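CREG-like beta-barrel domain-containing protein (Agrobacterium tumefaciens, PDB 3DNH) is of unknown function but has a beta-barrel related to pyridoxamine 5'-phosphate oxidases, whose relatives often bind FMN, joined to a smaller alpha+beta domain. Local coordinates at residues R202-A207 against G212-T217; T68-A73 against A126-R131; A94-G97 against T103-R106; A28-R33 against R234-E239; P118-L123 against L146-T151. One frame throughout, in Å; residues are numbered along the deposited sequence.

Near the N terminus, helix 28-38 supplies the first half of interaction 4, whose partner at 234-239 follows some 200 residues later; the long loop it closes contains the other four contacts. In the barrel domain, interaction 2 joins strand 69-74 to helix 121-131, and interaction 3, which pinches a short loop between strands 88-93 and 106-115, is nested inside it. Interaction 5 crosses interaction 2, using the start of the same helix and the neighbouring strand 144-157; their centres lie about 9 Å apart. Interaction 1 closes a short loop in the C-terminal part and touches interaction 4 through Leu-235, so the small sheet is tied to its own helix and, through helix 28-38, to the barrel domain.

Interaction 1: residues R202-A207 against G212-T217; sequences RLAVLA and GRWKIT
Ala-204 sets its methyl group squarely over one face of the Trp-214 indole. Ala-204 CB lies 3.5 Å from the centroid of the five-membered ring of Trp-214, 14° off the ring normal, a CH-pi contact made over the face. The nearest single atom is Trp-214 CD2, at 3.4 Å from Ala-204 CB, on the bond shared by the two rings, so the methyl sits over the middle of the bicycle. The tryptophan torsions make this possible: CG is anti to the carbonyl carbon (chi1 -70°), and a chi2 of 92° stands the ring plane across the CA-CB-CG plane, turning a broad face to the helix. At the polar edge of the indole, NE1 donates a hydrogen bond to Lys-210 O in the connecting loop, which helps hold the ring in this rotation.

One residue back on the helix and two residues on along the other segment, Leu-203 meets Ile-216 by the ends of their branches. The CD1 methyls of Leu-203 and Ile-216 are 3.8 Å apart, with the side chains crossing at a slant. In Ile-216, CG1 lies beside the backbone N and the chain runs extended to CD1, carrying this methyl across to the leucine. No hydrogen bond links the segments. Buried apolar groups carry the contact, and Leu-235 of strand 232-236 and Leu-251 of helix 244-254 also pack on Leu-203. This is helix-on-sheet packing in the C-terminal part of the chain, where helix 199-206 lies against the three-stranded antiparallel sheet 215-220, 223-227 and 232-236, and the short connection, through Ala-209 and Lys-210, lies against the tryptophan.

Interaction 2: residues T68-A73 against A126-R131; sequences TPFFFA and ARYIAR
Phe-70 and Tyr-128 meet through ring carbons, Phe-70 CE1 lying 3.9 Å from Tyr-128 CD1. The phenylalanine comes in at the edge of the tyrosine ring, near its plane. Further round, Phe-70 CZ touches Arg-127 CB at 3.9 Å, so the end of the ring rests on the helix where these two side chains leave it. Phe-70 takes the position with CG between backbone N and carbonyl carbon (chi1 77°), which swings the ring over to the helix. Farther along the strand the hydroxyl of Tyr-128 comes near the ring of Phe-72, which has two conformers, so that contact is less certain. Here helix 121-131 packs almost perpendicular to strand 69-74 of the six-stranded antiparallel barrel, the axes of segments 69-73 and 126-131 crossing at -86° and 10.0 Å apart. A water joins the two elements where no direct bond does: it accepts from Phe-72 N at 2.9 Å and is hydrogen-bonded to Tyr-128 OH at 2.9 Å. The hydroxyl is also bonded to Asn-60 ND2 from the adjoining strand 54-63, so two polar partners hold it. Beyond this shell, Leu-102 of the second subunit packs on Tyr-128 and reaches Phe-72, while Tyr-132 and Tyr-138 also meet the Tyr-128 side chain.

Interaction 3: residues A94-G97 against T103-R106; sequences APFG and TLPR
Leu-104 pushes its forked end into a hollow formed by Pro-95 and Phe-96. Its CD1 methyl goes deepest, 3.3 Å from Pro-95 O and 3.7 Å from Phe-96 CA, and the same methyl also reaches Phe-96 CD1 at the ring. The other branch, Leu-104 CD2, lies against the proline ring, 4.2 Å from Pro-95 CG. With CG anti to the carbonyl carbon (chi1 -49°) and chi2 fully extended, the torsions carry CD1 and CD2 to Pro-95. The hollow lies at the inverse gamma turn centred on Pro-95, where the chain bends sharply. Next to it the two proline rings cross obliquely, Pro-95 CD 4.0 Å from Pro-105 CG. Ala-94 fills the remaining dip: its CB methyl lies 3.6 Å from Pro-105 O and touches Arg-106 CG, while also sitting over the face of Phe-96. The contact buries Pro-105 O without a polar partner. Leu-104 O, by contrast, takes a straight bond from Arg-106 NH2 (3.0 Å, 163°), in the guanidinium plane. Segments 94-97 and 103-106 face each other across the base of the loop joining strands 88-93 and 106-115, with helix 28-38 packed on Pro-105 and Phe-96 meeting Phe-96 of the second subunit.

Interaction 4: residues A28-R33 against R234-E239; sequences AVRVAR and RLWFAE
The Trp-236 indole has an arginine on each face and a third at its edge. Over one face the Arg-30 guanidinium is stacked nearly flat, with planes 12° apart and Arg-30 CZ 4.0 Å from the centroid of the five-membered ring, a cation-pi contact. On the opposite face runs the chain of Arg-234, from two residues earlier on the same strand, its NE offset toward the rim. Arg-33 stands at the edge: its guanidinium is turned 85° to the indole and presents a face to the ring's rim, with Arg-33 CZ 3.6 Å from Trp-236 CZ3. Nearer the helix, Arg-33 CB packs 3.6 Å from Trp-236 CH2. Through this tryptophan, helix 28-38 of the barrel domain is joined to strand 232-236, an outer strand of the small antiparallel sheet. Bends at the second and third torsions fold the Arg-30 chain across the ring. Arg-33 NH2 and Arg-234 NH2 approach to 4.4 Å, but carboxylates probably offset their like charges: Arg-33 is salt-bridged to Asp-222, and Arg-234 to Asp-220 and Asp-225. Trp-236 NE1 donates to Asp-34 OD1, one residue beyond Arg-33 on the helix, which helps hold the indole's rotation.

Interaction 5: residues P118-L123 against L146-T151; sequences PDEVPL and LYRLRT
Val-121 and Leu-146 form the close apolar part of this contact, with Val-121 CB 3.7 Å from Leu-146 CD2. The leucine delivers a single methyl to the valine, the two side chains meeting at a slant; Val-121 CG1 lies a little farther from Leu-146 CD2, at 4.1 Å. Leu-146 adopts an unusual shape, its second torsion close to eclipsed (chi2 11°). Ile-116 and Phe-70 also pack on Leu-146.

The other end is polar and looser, although the whole contact lies near the surface: in place of direct methyl packing there is a single tilted salt-bridge bond. Glu-120 and Arg-148 cross at about a right angle and share one hydrogen bond, Arg-148 NH2 to Glu-120 OE1, at 2.9 Å with an N-H...O angle of 148°. It is bent: the nitrogen reaches the oxygen from above the carboxylate plane, 48° out of it, and the two flat groups are turned against each other. The second oxygen stays at a distance, Glu-120 OE2 being 3.7 Å from Arg-148 NH1, so this is a one-bond salt bridge without a paired, side-on grip. Arg-148 gets its reach from a CG placed between backbone N and carbonyl carbon and a bend at chi3. The same NH2 also bridges to Glu-64, so two carboxylates probably share its charge and steady the guanidinium. Together the two patches attach the segment leading into helix 121-131 to strand 144-157, a helix packed against the antiparallel barrel, consistent with the split-barrel fold of pyridoxamine 5'-phosphate oxidase-like proteins.

Interaction 1: residues R202-A207 against G212-T217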
# COMPACT_ATOMS: atom_id res chain seq x y z
N ARG A 202 -20.78 19.28 0.26
CA ARG A 202 -20.80 20.13 -0.95
C ARG A 202 -19.40 20.47 -1.47
O ARG A 202 -19.17 20.47 -2.69
CB ARG A 202 -21.62 21.41 -0.74
CG ARG A 202 -23.12 21.16 -0.80
CD ARG A 202 -23.98 22.31 -0.23
NE ARG A 202 -23.62 23.62 -0.77
CZ ARG A 202 -24.48 24.62 -1.00
NH1 ARG A 202 -24.02 25.78 -1.49
NH2 ARG A 202 -25.79 24.48 -0.76
N LEU A 203 -18.50 20.78 -0.56
CA LEU A 203 -17.09 21.10 -0.91
C LEU A 203 -16.37 19.86 -1.42
O LEU A 203 -15.60 19.96 -2.38
CB LEU A 203 -16.31 21.68 0.29
CG LEU A 203 -16.88 22.95 0.93
CD1 LEU A 203 -16.11 23.27 2.21
CD2 LEU A 203 -16.80 24.13 -0.07
N ALA A 204 -16.63 18.71 -0.79
CA ALA A 204 -16.00 17.47 -1.24
C ALA A 204 -16.47 17.09 -2.65
O ALA A 204 -15.66 16.65 -3.48
CB ALA A 204 -16.26 16.37 -0.26
N VAL A 205 -17.76 17.29 -2.93
CA VAL A 205 -18.27 17.03 -4.29
C VAL A 205 -17.63 17.97 -5.32
O VAL A 205 -17.22 17.51 -6.36
CB VAL A 205 -19.84 16.95 -4.36
CG1 VAL A 205 -20.39 15.97 -3.31
CG2 VAL A 205 -20.47 18.30 -4.20
N LEU A 206 -17.51 19.27 -5.00
CA LEU A 206 -16.71 20.24 -5.81
C LEU A 206 -15.28 19.77 -6.07
O LEU A 206 -14.71 20.02 -7.13
CB LEU A 206 -16.61 21.61 -5.12
CG LEU A 206 -17.51 22.83 -5.35
CD1 LEU A 206 -18.46 23.03 -4.25
CD2 LEU A 206 -16.59 24.06 -5.43
N ALA A 207 -14.70 19.12 -5.06
CA ALA A 207 -13.36 18.57 -5.14
C ALA A 207 -13.24 17.32 -6.04
O ALA A 207 -12.12 16.87 -6.33
CB ALA A 207 -12.89 18.26 -3.75
N GLY A 212 -21.48 12.10 1.16
CA GLY A 212 -21.17 11.32 2.34
C GLY A 212 -21.14 12.19 3.57
O GLY A 212 -21.57 13.35 3.52
N ARG A 213 -20.65 11.63 4.67
CA ARG A 213 -20.55 12.40 5.89
C ARG A 213 -19.13 12.94 5.94
O ARG A 213 -18.21 12.30 6.48
CB ARG A 213 -20.97 11.61 7.15
CG ARG A 213 -22.44 11.00 7.10
CD ARG A 213 -23.50 11.81 6.27
NE ARG A 213 -23.94 13.10 6.86
CZ ARG A 213 -23.88 14.30 6.26
NH1 ARG A 213 -23.36 14.43 5.03
NH2 ARG A 213 -24.34 15.39 6.88
N TRP A 214 -18.97 14.09 5.29
CA TRP A 214 -17.68 14.80 5.19
C TRP A 214 -17.44 15.82 6.30
O TRP A 214 -18.39 16.41 6.82
CB TRP A 214 -17.63 15.52 3.84
CG TRP A 214 -17.50 14.57 2.71
CD1 TRP A 214 -18.51 14.01 2.00
CD2 TRP A 214 -16.29 13.99 2.22
NE1 TRP A 214 -18.00 13.17 1.04
CE2 TRP A 214 -16.64 13.12 1.16
CE3 TRP A 214 -14.93 14.15 2.54
CZ2 TRP A 214 -15.68 12.39 0.43
CZ3 TRP A 214 -13.99 13.45 1.81
CH2 TRP A 214 -14.36 12.58 0.76
N LYS A 215 -16.17 16.02 6.64
CA LYS A 215 -15.75 17.13 7.51
C LYS A 215 -14.52 17.79 6.91
O LYS A 215 -13.69 17.11 6.31
CB LYS A 215 -15.42 16.62 8.92
CG LYS A 215 -16.66 16.16 9.77
CD LYS A 215 -17.58 17.36 10.16
CE LYS A 215 -18.93 16.93 10.78
NZ LYS A 215 -19.94 18.05 10.98
N ILE A 216 -14.42 19.12 7.05
CA ILE A 216 -13.19 19.85 6.78
C ILE A 216 -12.21 19.51 7.85
O ILE A 216 -12.55 19.60 9.04
CB ILE A 216 -13.40 21.33 6.82
CG1 ILE A 216 -14.36 21.72 5.69
CG2 ILE A 216 -12.03 22.11 6.72
CD1 ILE A 216 -14.82 23.13 5.74
N THR A 217 -11.03 19.07 7.44
CA THR A 217 -9.97 18.73 8.38
C THR A 217 -8.94 19.84 8.46
O THR A 217 -8.30 19.99 9.52
CB THR A 217 -9.29 17.36 8.07
OG1 THR A 217 -8.75 17.38 6.74
CG2 THR A 217 -10.35 16.23 8.15

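Interaction 2: residues T68-A73 against A126-R131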
# COMPACT_ATOMS: atom_id res chain seq x y z
N THR A 68 2.98 18.71 5.37
CA THR A 68 3.92 17.73 5.94
C THR A 68 3.20 16.46 6.41
O THR A 68 2.31 16.55 7.28
CB THR A 68 4.72 18.30 7.13
OG1 THR A 68 5.48 19.44 6.72
CG2 THR A 68 5.68 17.26 7.66
N PRO A 69 3.58 15.29 5.86
CA PRO A 69 2.99 14.05 6.33
C PRO A 69 3.48 13.66 7.72
O PRO A 69 4.64 13.88 8.07
CB PRO A 69 3.44 13.01 5.30
CG PRO A 69 4.05 13.73 4.20
CD PRO A 69 4.57 15.01 4.81
N PHE A 70 2.58 13.05 8.50
CA PHE A 70 2.99 12.55 9.81
C PHE A 70 2.27 11.24 10.04
O PHE A 70 1.28 10.92 9.37
CB PHE A 70 2.75 13.60 10.95
CG PHE A 70 1.30 13.73 11.40
CD1 PHE A 70 0.81 12.99 12.48
CD2 PHE A 70 0.42 14.63 10.77
CE1 PHE A 70 -0.54 13.14 12.93
CE2 PHE A 70 -0.89 14.78 11.19
CZ PHE A 70 -1.38 14.02 12.27
N PHE A 71 2.76 10.48 10.98
CA PHE A 71 2.20 9.17 11.21
C PHE A 71 2.56 8.69 12.63
O PHE A 71 3.40 9.29 13.32
CB PHE A 71 2.66 8.18 10.12
CG PHE A 71 4.15 7.99 10.06
CD1 PHE A 71 4.77 6.98 10.81
CD2 PHE A 71 4.94 8.79 9.24
CE1 PHE A 71 6.18 6.80 10.75
CE2 PHE A 71 6.32 8.63 9.16
CZ PHE A 71 6.95 7.61 9.93
N PHE A 72 1.87 7.62 13.01
CA PHE A 72 2.03 7.02 14.31
C PHE A 72 2.54 5.61 14.13
O PHE A 72 2.22 4.94 13.13
CB PHE A 72 0.68 7.01 15.04
CG PHE A 72 0.44 5.79 15.86
CD1 PHE A 72 0.94 5.68 17.15
CD2 PHE A 72 -0.31 4.73 15.33
CE1 PHE A 72 0.71 4.53 17.91
CE2 PHE A 72 -0.54 3.57 16.09
CZ PHE A 72 -0.03 3.47 17.37
N ALA A 73 3.31 5.15 15.12
CA ALA A 73 3.76 3.76 15.17
C ALA A 73 3.71 3.32 16.62
O ALA A 73 4.14 4.07 17.49
CB ALA A 73 5.17 3.61 14.64
N ALA A 126 -5.35 14.99 17.73
CA ALA A 126 -6.65 15.42 17.29
C ALA A 126 -6.72 15.41 15.73
O ALA A 126 -7.70 14.93 15.14
CB ALA A 126 -6.98 16.77 17.86
N ARG A 127 -5.65 15.88 15.10
CA ARG A 127 -5.56 15.85 13.63
C ARG A 127 -5.66 14.44 13.04
O ARG A 127 -6.34 14.21 12.03
CB ARG A 127 -4.26 16.49 13.16
CG ARG A 127 -4.24 17.96 13.20
CD ARG A 127 -2.81 18.44 13.00
NE ARG A 127 -2.74 19.90 12.99
CZ ARG A 127 -1.62 20.62 12.94
NH1 ARG A 127 -0.42 20.03 12.94
NH2 ARG A 127 -1.72 21.96 12.90
N TYR A 128 -5.00 13.48 13.69
CA TYR A 128 -5.02 12.12 13.24
C TYR A 128 -6.38 11.43 13.41
O TYR A 128 -6.86 10.75 12.50
CB TYR A 128 -3.97 11.35 14.05
CG TYR A 128 -3.61 9.99 13.53
CD1 TYR A 128 -2.54 9.83 12.64
CD2 TYR A 128 -4.25 8.86 14.02
CE1 TYR A 128 -2.17 8.56 12.19
CE2 TYR A 128 -3.89 7.60 13.61
CZ TYR A 128 -2.84 7.45 12.70
OH TYR A 128 -2.46 6.17 12.32
N ILE A 129 -6.98 11.59 14.60
CA ILE A 129 -8.31 11.10 14.93
C ILE A 129 -9.38 11.57 13.93
O ILE A 129 -10.30 10.83 13.60
CB ILE A 129 -8.75 11.58 16.37
CG1 ILE A 129 -8.06 10.77 17.49
CG2 ILE A 129 -10.25 11.52 16.57
CD1 ILE A 129 -8.03 9.35 17.26
N ALA A 130 -9.23 12.81 13.49
CA ALA A 130 -10.11 13.44 12.49
C ALA A 130 -10.19 12.58 11.22
O ALA A 130 -11.24 12.49 10.62
CB ALA A 130 -9.62 14.87 12.17
N ARG A 131 -9.10 11.90 10.85
CA ARG A 131 -9.09 11.06 9.66
C ARG A 131 -9.35 9.59 9.96
O ARG A 131 -9.85 8.87 9.09
CB ARG A 131 -7.75 11.19 8.91
CG ARG A 131 -7.62 12.40 8.07
CD ARG A 131 -6.24 12.38 7.37
NE ARG A 131 -6.21 13.29 6.26
CZ ARG A 131 -5.29 13.30 5.29
NH1 ARG A 131 -4.31 12.40 5.27
NH2 ARG A 131 -5.38 14.19 4.30
O HOH W 1 0.13 6.22 11.11

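Interaction 3: residues A94-G97 against T103-R106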
# COMPACT_ATOMS: atom_id res chain seq x y z
N ALA A 94 -0.59 6.42 -2.28
CA ALA A 94 -1.37 6.21 -3.49
C ALA A 94 -2.87 6.21 -3.14
O ALA A 94 -3.20 5.87 -2.00
CB ALA A 94 -0.96 4.93 -4.16
N PRO A 95 -3.76 6.59 -4.10
CA PRO A 95 -5.21 6.36 -3.89
C PRO A 95 -5.49 4.84 -3.97
O PRO A 95 -6.12 4.39 -4.93
CB PRO A 95 -5.86 7.11 -5.06
CG PRO A 95 -4.81 7.07 -6.16
CD PRO A 95 -3.50 7.24 -5.41
N PHE A 96 -4.99 4.08 -2.99
CA PHE A 96 -5.06 2.61 -3.03
C PHE A 96 -6.49 2.06 -3.10
O PHE A 96 -6.73 0.99 -3.70
CB PHE A 96 -4.40 2.01 -1.82
CG PHE A 96 -2.93 2.07 -1.85
CD1 PHE A 96 -2.22 1.34 -2.77
CD2 PHE A 96 -2.24 2.87 -0.93
CE1 PHE A 96 -0.82 1.41 -2.78
CE2 PHE A 96 -0.86 2.93 -0.92
CZ PHE A 96 -0.15 2.21 -1.84
N GLY A 97 -7.44 2.75 -2.48
CA GLY A 97 -8.83 2.28 -2.58
C GLY A 97 -9.36 2.21 -4.00
O GLY A 97 -10.33 1.48 -4.27
N THR A 103 -2.07 0.92 -11.79
CA THR A 103 -2.96 1.88 -12.46
C THR A 103 -2.94 3.26 -11.79
O THR A 103 -3.40 4.24 -12.35
CB THR A 103 -4.46 1.40 -12.48
OG1 THR A 103 -4.96 1.33 -11.13
CG2 THR A 103 -4.62 0.06 -13.16
N LEU A 104 -2.43 3.33 -10.57
CA LEU A 104 -2.56 4.52 -9.77
C LEU A 104 -1.37 5.44 -9.88
O LEU A 104 -0.29 4.98 -10.09
CB LEU A 104 -2.70 4.13 -8.30
CG LEU A 104 -3.70 3.07 -7.87
CD1 LEU A 104 -3.66 2.80 -6.43
CD2 LEU A 104 -5.06 3.47 -8.28
N PRO A 105 -1.57 6.74 -9.67
CA PRO A 105 -0.40 7.59 -9.43
C PRO A 105 0.19 7.19 -8.09
O PRO A 105 -0.54 6.85 -7.16
CB PRO A 105 -0.99 9.00 -9.36
CG PRO A 105 -2.40 8.80 -8.94
CD PRO A 105 -2.82 7.52 -9.64
N ARG A 106 1.51 7.18 -8.00
CA ARG A 106 2.16 6.72 -6.81
C ARG A 106 3.24 7.73 -6.46
O ARG A 106 4.13 8.00 -7.27
CB ARG A 106 2.79 5.34 -7.02
CG ARG A 106 1.83 4.19 -6.89
CD ARG A 106 1.53 3.55 -8.18
NE ARG A 106 2.72 2.98 -8.79
CZ ARG A 106 2.89 2.85 -10.09
NH1 ARG A 106 4.01 2.30 -10.53
NH2 ARG A 106 1.96 3.25 -10.96

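Interaction 4: residues A28-R33 against R234-E239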
# COMPACT_ATOMS: atom_id res chain seq x y z
N ALA A 28 3.08 17.05 -13.03
CA ALA A 28 3.73 16.31 -11.98
C ALA A 28 3.45 16.87 -10.60
O ALA A 28 3.04 16.12 -9.72
CB ALA A 28 5.22 16.22 -12.25
N VAL A 29 3.65 18.18 -10.42
CA VAL A 29 3.57 18.82 -9.10
C VAL A 29 2.14 18.77 -8.55
O VAL A 29 1.90 18.38 -7.41
CB VAL A 29 4.13 20.28 -9.13
CG1 VAL A 29 3.74 21.05 -7.88
CG2 VAL A 29 5.65 20.24 -9.29
N ARG A 30 1.19 19.11 -9.41
CA ARG A 30 -0.22 19.11 -9.04
C ARG A 30 -0.76 17.70 -8.75
O ARG A 30 -1.35 17.46 -7.69
CB ARG A 30 -1.03 19.86 -10.12
CG ARG A 30 -2.52 19.64 -10.02
CD ARG A 30 -3.14 19.98 -8.64
NE ARG A 30 -4.40 20.67 -8.91
CZ ARG A 30 -5.57 20.07 -9.13
NH1 ARG A 30 -5.69 18.75 -9.03
NH2 ARG A 30 -6.62 20.81 -9.39
N VAL A 31 -0.51 16.75 -9.64
CA VAL A 31 -0.87 15.35 -9.37
C VAL A 31 -0.24 14.85 -8.06
O VAL A 31 -0.89 14.17 -7.25
CB VAL A 31 -0.46 14.41 -10.56
CG1 VAL A 31 -0.58 12.95 -10.16
CG2 VAL A 31 -1.31 14.68 -11.79
N ALA A 32 1.04 15.18 -7.85
CA ALA A 32 1.74 14.86 -6.62
C ALA A 32 1.10 15.44 -5.35
O ALA A 32 0.94 14.74 -4.37
CB ALA A 32 3.23 15.30 -6.71
N ARG A 33 0.75 16.72 -5.38
CA ARG A 33 0.18 17.40 -4.23
C ARG A 33 -1.21 16.86 -3.94
O ARG A 33 -1.63 16.79 -2.79
CB ARG A 33 0.18 18.93 -4.42
CG ARG A 33 1.57 19.52 -4.13
CD ARG A 33 1.60 21.04 -4.25
NE ARG A 33 1.03 21.66 -3.06
CZ ARG A 33 0.56 22.89 -3.04
NH1 ARG A 33 0.64 23.61 -4.15
NH2 ARG A 33 0.03 23.40 -1.92
N ARG A 234 -9.48 16.94 -1.55
CA ARG A 234 -8.86 18.25 -1.47
C ARG A 234 -9.48 19.18 -2.51
O ARG A 234 -9.43 18.91 -3.71
CB ARG A 234 -7.32 18.21 -1.65
CG ARG A 234 -6.75 19.63 -1.48
CD ARG A 234 -5.30 19.67 -1.45
NE ARG A 234 -4.73 21.02 -1.35
CZ ARG A 234 -4.68 21.82 -0.28
NH1 ARG A 234 -5.24 21.48 0.90
NH2 ARG A 234 -4.04 23.00 -0.39
N LEU A 235 -10.05 20.28 -2.03
CA LEU A 235 -10.61 21.33 -2.94
C LEU A 235 -9.55 22.41 -3.12
O LEU A 235 -9.15 23.02 -2.15
CB LEU A 235 -11.89 21.95 -2.36
CG LEU A 235 -12.69 23.01 -3.18
CD1 LEU A 235 -13.07 22.50 -4.52
CD2 LEU A 235 -13.96 23.46 -2.42
N TRP A 236 -9.10 22.64 -4.37
CA TRP A 236 -8.12 23.68 -4.63
C TRP A 236 -8.75 25.02 -4.91
O TRP A 236 -9.70 25.11 -5.70
CB TRP A 236 -7.21 23.30 -5.79
CG TRP A 236 -6.41 22.04 -5.48
CD1 TRP A 236 -6.82 20.73 -5.65
CD2 TRP A 236 -5.09 21.98 -4.93
NE1 TRP A 236 -5.83 19.86 -5.28
CE2 TRP A 236 -4.75 20.58 -4.82
CE3 TRP A 236 -4.15 22.94 -4.53
CZ2 TRP A 236 -3.51 20.14 -4.32
CZ3 TRP A 236 -2.88 22.49 -4.02
CH2 TRP A 236 -2.59 21.12 -3.93
N PHE A 237 -8.23 26.07 -4.27
CA PHE A 237 -8.71 27.43 -4.57
C PHE A 237 -8.29 27.82 -5.97
O PHE A 237 -7.23 27.35 -6.45
CB PHE A 237 -8.16 28.43 -3.56
CG PHE A 237 -8.63 28.18 -2.14
CD1 PHE A 237 -9.97 27.81 -1.87
CD2 PHE A 237 -7.73 28.33 -1.07
CE1 PHE A 237 -10.42 27.61 -0.61
CE2 PHE A 237 -8.18 28.11 0.26
CZ PHE A 237 -9.50 27.75 0.49
N ALA A 238 -9.08 28.67 -6.62
CA ALA A 238 -8.65 29.22 -7.90
C ALA A 238 -7.43 30.15 -7.76
O ALA A 238 -6.63 30.24 -8.66
CB ALA A 238 -9.81 29.92 -8.67
N GLU A 239 -7.35 30.88 -6.65
CA GLU A 239 -6.15 31.65 -6.36
C GLU A 239 -5.80 31.56 -4.88
O GLU A 239 -6.64 31.16 -4.08
CB GLU A 239 -6.24 33.10 -6.88
CG GLU A 239 -7.35 33.93 -6.30
CD GLU A 239 -7.50 35.26 -7.01
OE1 GLU A 239 -8.47 35.99 -6.69
OE2 GLU A 239 -6.67 35.58 -7.89

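Interaction 5: residues P118-L123 against L146-T151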
# COMPACT_ATOMS: atom_id res chain seq x y z
N PRO A 118 7.00 16.27 22.59
CA PRO A 118 5.92 16.15 23.59
C PRO A 118 4.81 17.22 23.48
O PRO A 118 3.62 16.89 23.52
CB PRO A 118 6.66 16.31 24.93
CG PRO A 118 8.07 15.92 24.66
CD PRO A 118 8.33 15.98 23.17
N ASP A 119 5.21 18.49 23.34
CA ASP A 119 4.23 19.60 23.32
C ASP A 119 3.21 19.54 22.20
O ASP A 119 2.08 20.01 22.34
CB ASP A 119 4.92 20.99 23.33
CG ASP A 119 5.75 21.25 24.59
OD1 ASP A 119 6.40 22.31 24.63
OD2 ASP A 119 5.77 20.42 25.54
N GLU A 120 3.62 18.94 21.08
CA GLU A 120 2.81 18.84 19.88
C GLU A 120 2.01 17.54 19.79
O GLU A 120 1.20 17.39 18.88
CB GLU A 120 3.71 18.94 18.66
CG GLU A 120 4.69 20.13 18.69
CD GLU A 120 5.54 20.15 17.45
OE1 GLU A 120 4.98 20.49 16.38
OE2 GLU A 120 6.74 19.79 17.51
N VAL A 121 2.19 16.59 20.70
CA VAL A 121 1.38 15.38 20.51
C VAL A 121 -0.14 15.58 20.63
O VAL A 121 -0.86 15.07 19.79
CB VAL A 121 1.94 14.03 21.06
CG1 VAL A 121 3.46 14.02 21.01
CG2 VAL A 121 1.44 13.72 22.38
N PRO A 122 -0.63 16.33 21.65
CA PRO A 122 -2.07 16.61 21.68
C PRO A 122 -2.69 17.12 20.33
O PRO A 122 -3.75 16.63 19.91
CB PRO A 122 -2.20 17.63 22.80
CG PRO A 122 -1.06 17.28 23.75
CD PRO A 122 0.07 16.88 22.85
N LEU A 123 -2.03 18.08 19.69
CA LEU A 123 -2.48 18.57 18.39
C LEU A 123 -2.45 17.48 17.32
O LEU A 123 -3.41 17.34 16.57
CB LEU A 123 -1.63 19.76 17.96
CG LEU A 123 -2.00 20.50 16.70
CD1 LEU A 123 -3.45 21.06 16.72
CD2 LEU A 123 -0.93 21.59 16.61
N LEU A 146 4.95 9.11 17.70
CA LEU A 146 4.46 10.03 16.69
C LEU A 146 5.64 10.61 15.89
O LEU A 146 6.60 11.10 16.47
CB LEU A 146 3.76 11.14 17.43
CG LEU A 146 2.57 11.86 16.86
CD1 LEU A 146 1.98 11.20 15.62
CD2 LEU A 146 1.56 11.95 18.02
N TYR A 147 5.56 10.58 14.56
CA TYR A 147 6.70 11.00 13.71
C TYR A 147 6.23 11.89 12.58
O TYR A 147 5.17 11.68 12.08
CB TYR A 147 7.29 9.80 13.01
CG TYR A 147 7.68 8.65 13.90
CD1 TYR A 147 9.01 8.45 14.28
CD2 TYR A 147 6.72 7.70 14.26
CE1 TYR A 147 9.37 7.34 15.06
CE2 TYR A 147 7.05 6.65 15.03
CZ TYR A 147 8.38 6.46 15.43
OH TYR A 147 8.66 5.37 16.18
N ARG A 148 7.04 12.86 12.14
CA ARG A 148 6.73 13.47 10.84
C ARG A 148 7.85 13.21 9.85
O ARG A 148 9.03 13.02 10.22
CB ARG A 148 6.31 14.97 10.95
CG ARG A 148 7.34 15.83 11.59
CD ARG A 148 7.04 17.34 11.46
NE ARG A 148 5.92 17.78 12.28
CZ ARG A 148 6.02 18.22 13.53
NH1 ARG A 148 7.18 18.28 14.18
NH2 ARG A 148 4.92 18.59 14.17
N LEU A 149 7.46 13.14 8.58
CA LEU A 149 8.40 12.91 7.52
C LEU A 149 9.11 14.22 7.23
O LEU A 149 8.46 15.24 6.98
CB LEU A 149 7.69 12.38 6.26
CG LEU A 149 8.60 12.22 5.03
CD1 LEU A 149 9.74 11.25 5.27
CD2 LEU A 149 7.76 11.81 3.83
N ARG A 150 10.44 14.19 7.30
CA ARG A 150 11.24 15.26 6.74
C ARG A 150 11.60 14.85 5.32
O ARG A 150 12.47 14.01 5.13
CB ARG A 150 12.53 15.43 7.55
CG ARG A 150 13.19 16.76 7.30
CD ARG A 150 14.60 16.87 7.85
NE ARG A 150 14.86 16.09 9.07
CZ ARG A 150 16.08 15.79 9.51
NH1 ARG A 150 17.14 16.20 8.85
NH2 ARG A 150 16.25 15.08 10.62
N THR A 151 10.93 15.42 4.33
CA THR A 151 11.07 14.94 2.94
C THR A 151 12.38 15.49 2.36
O THR A 151 12.64 16.71 2.44
CB THR A 151 9.88 15.39 2.07
OG1 THR A 151 8.69 14.73 2.52
CG2 THR A 151 10.11 15.03 0.60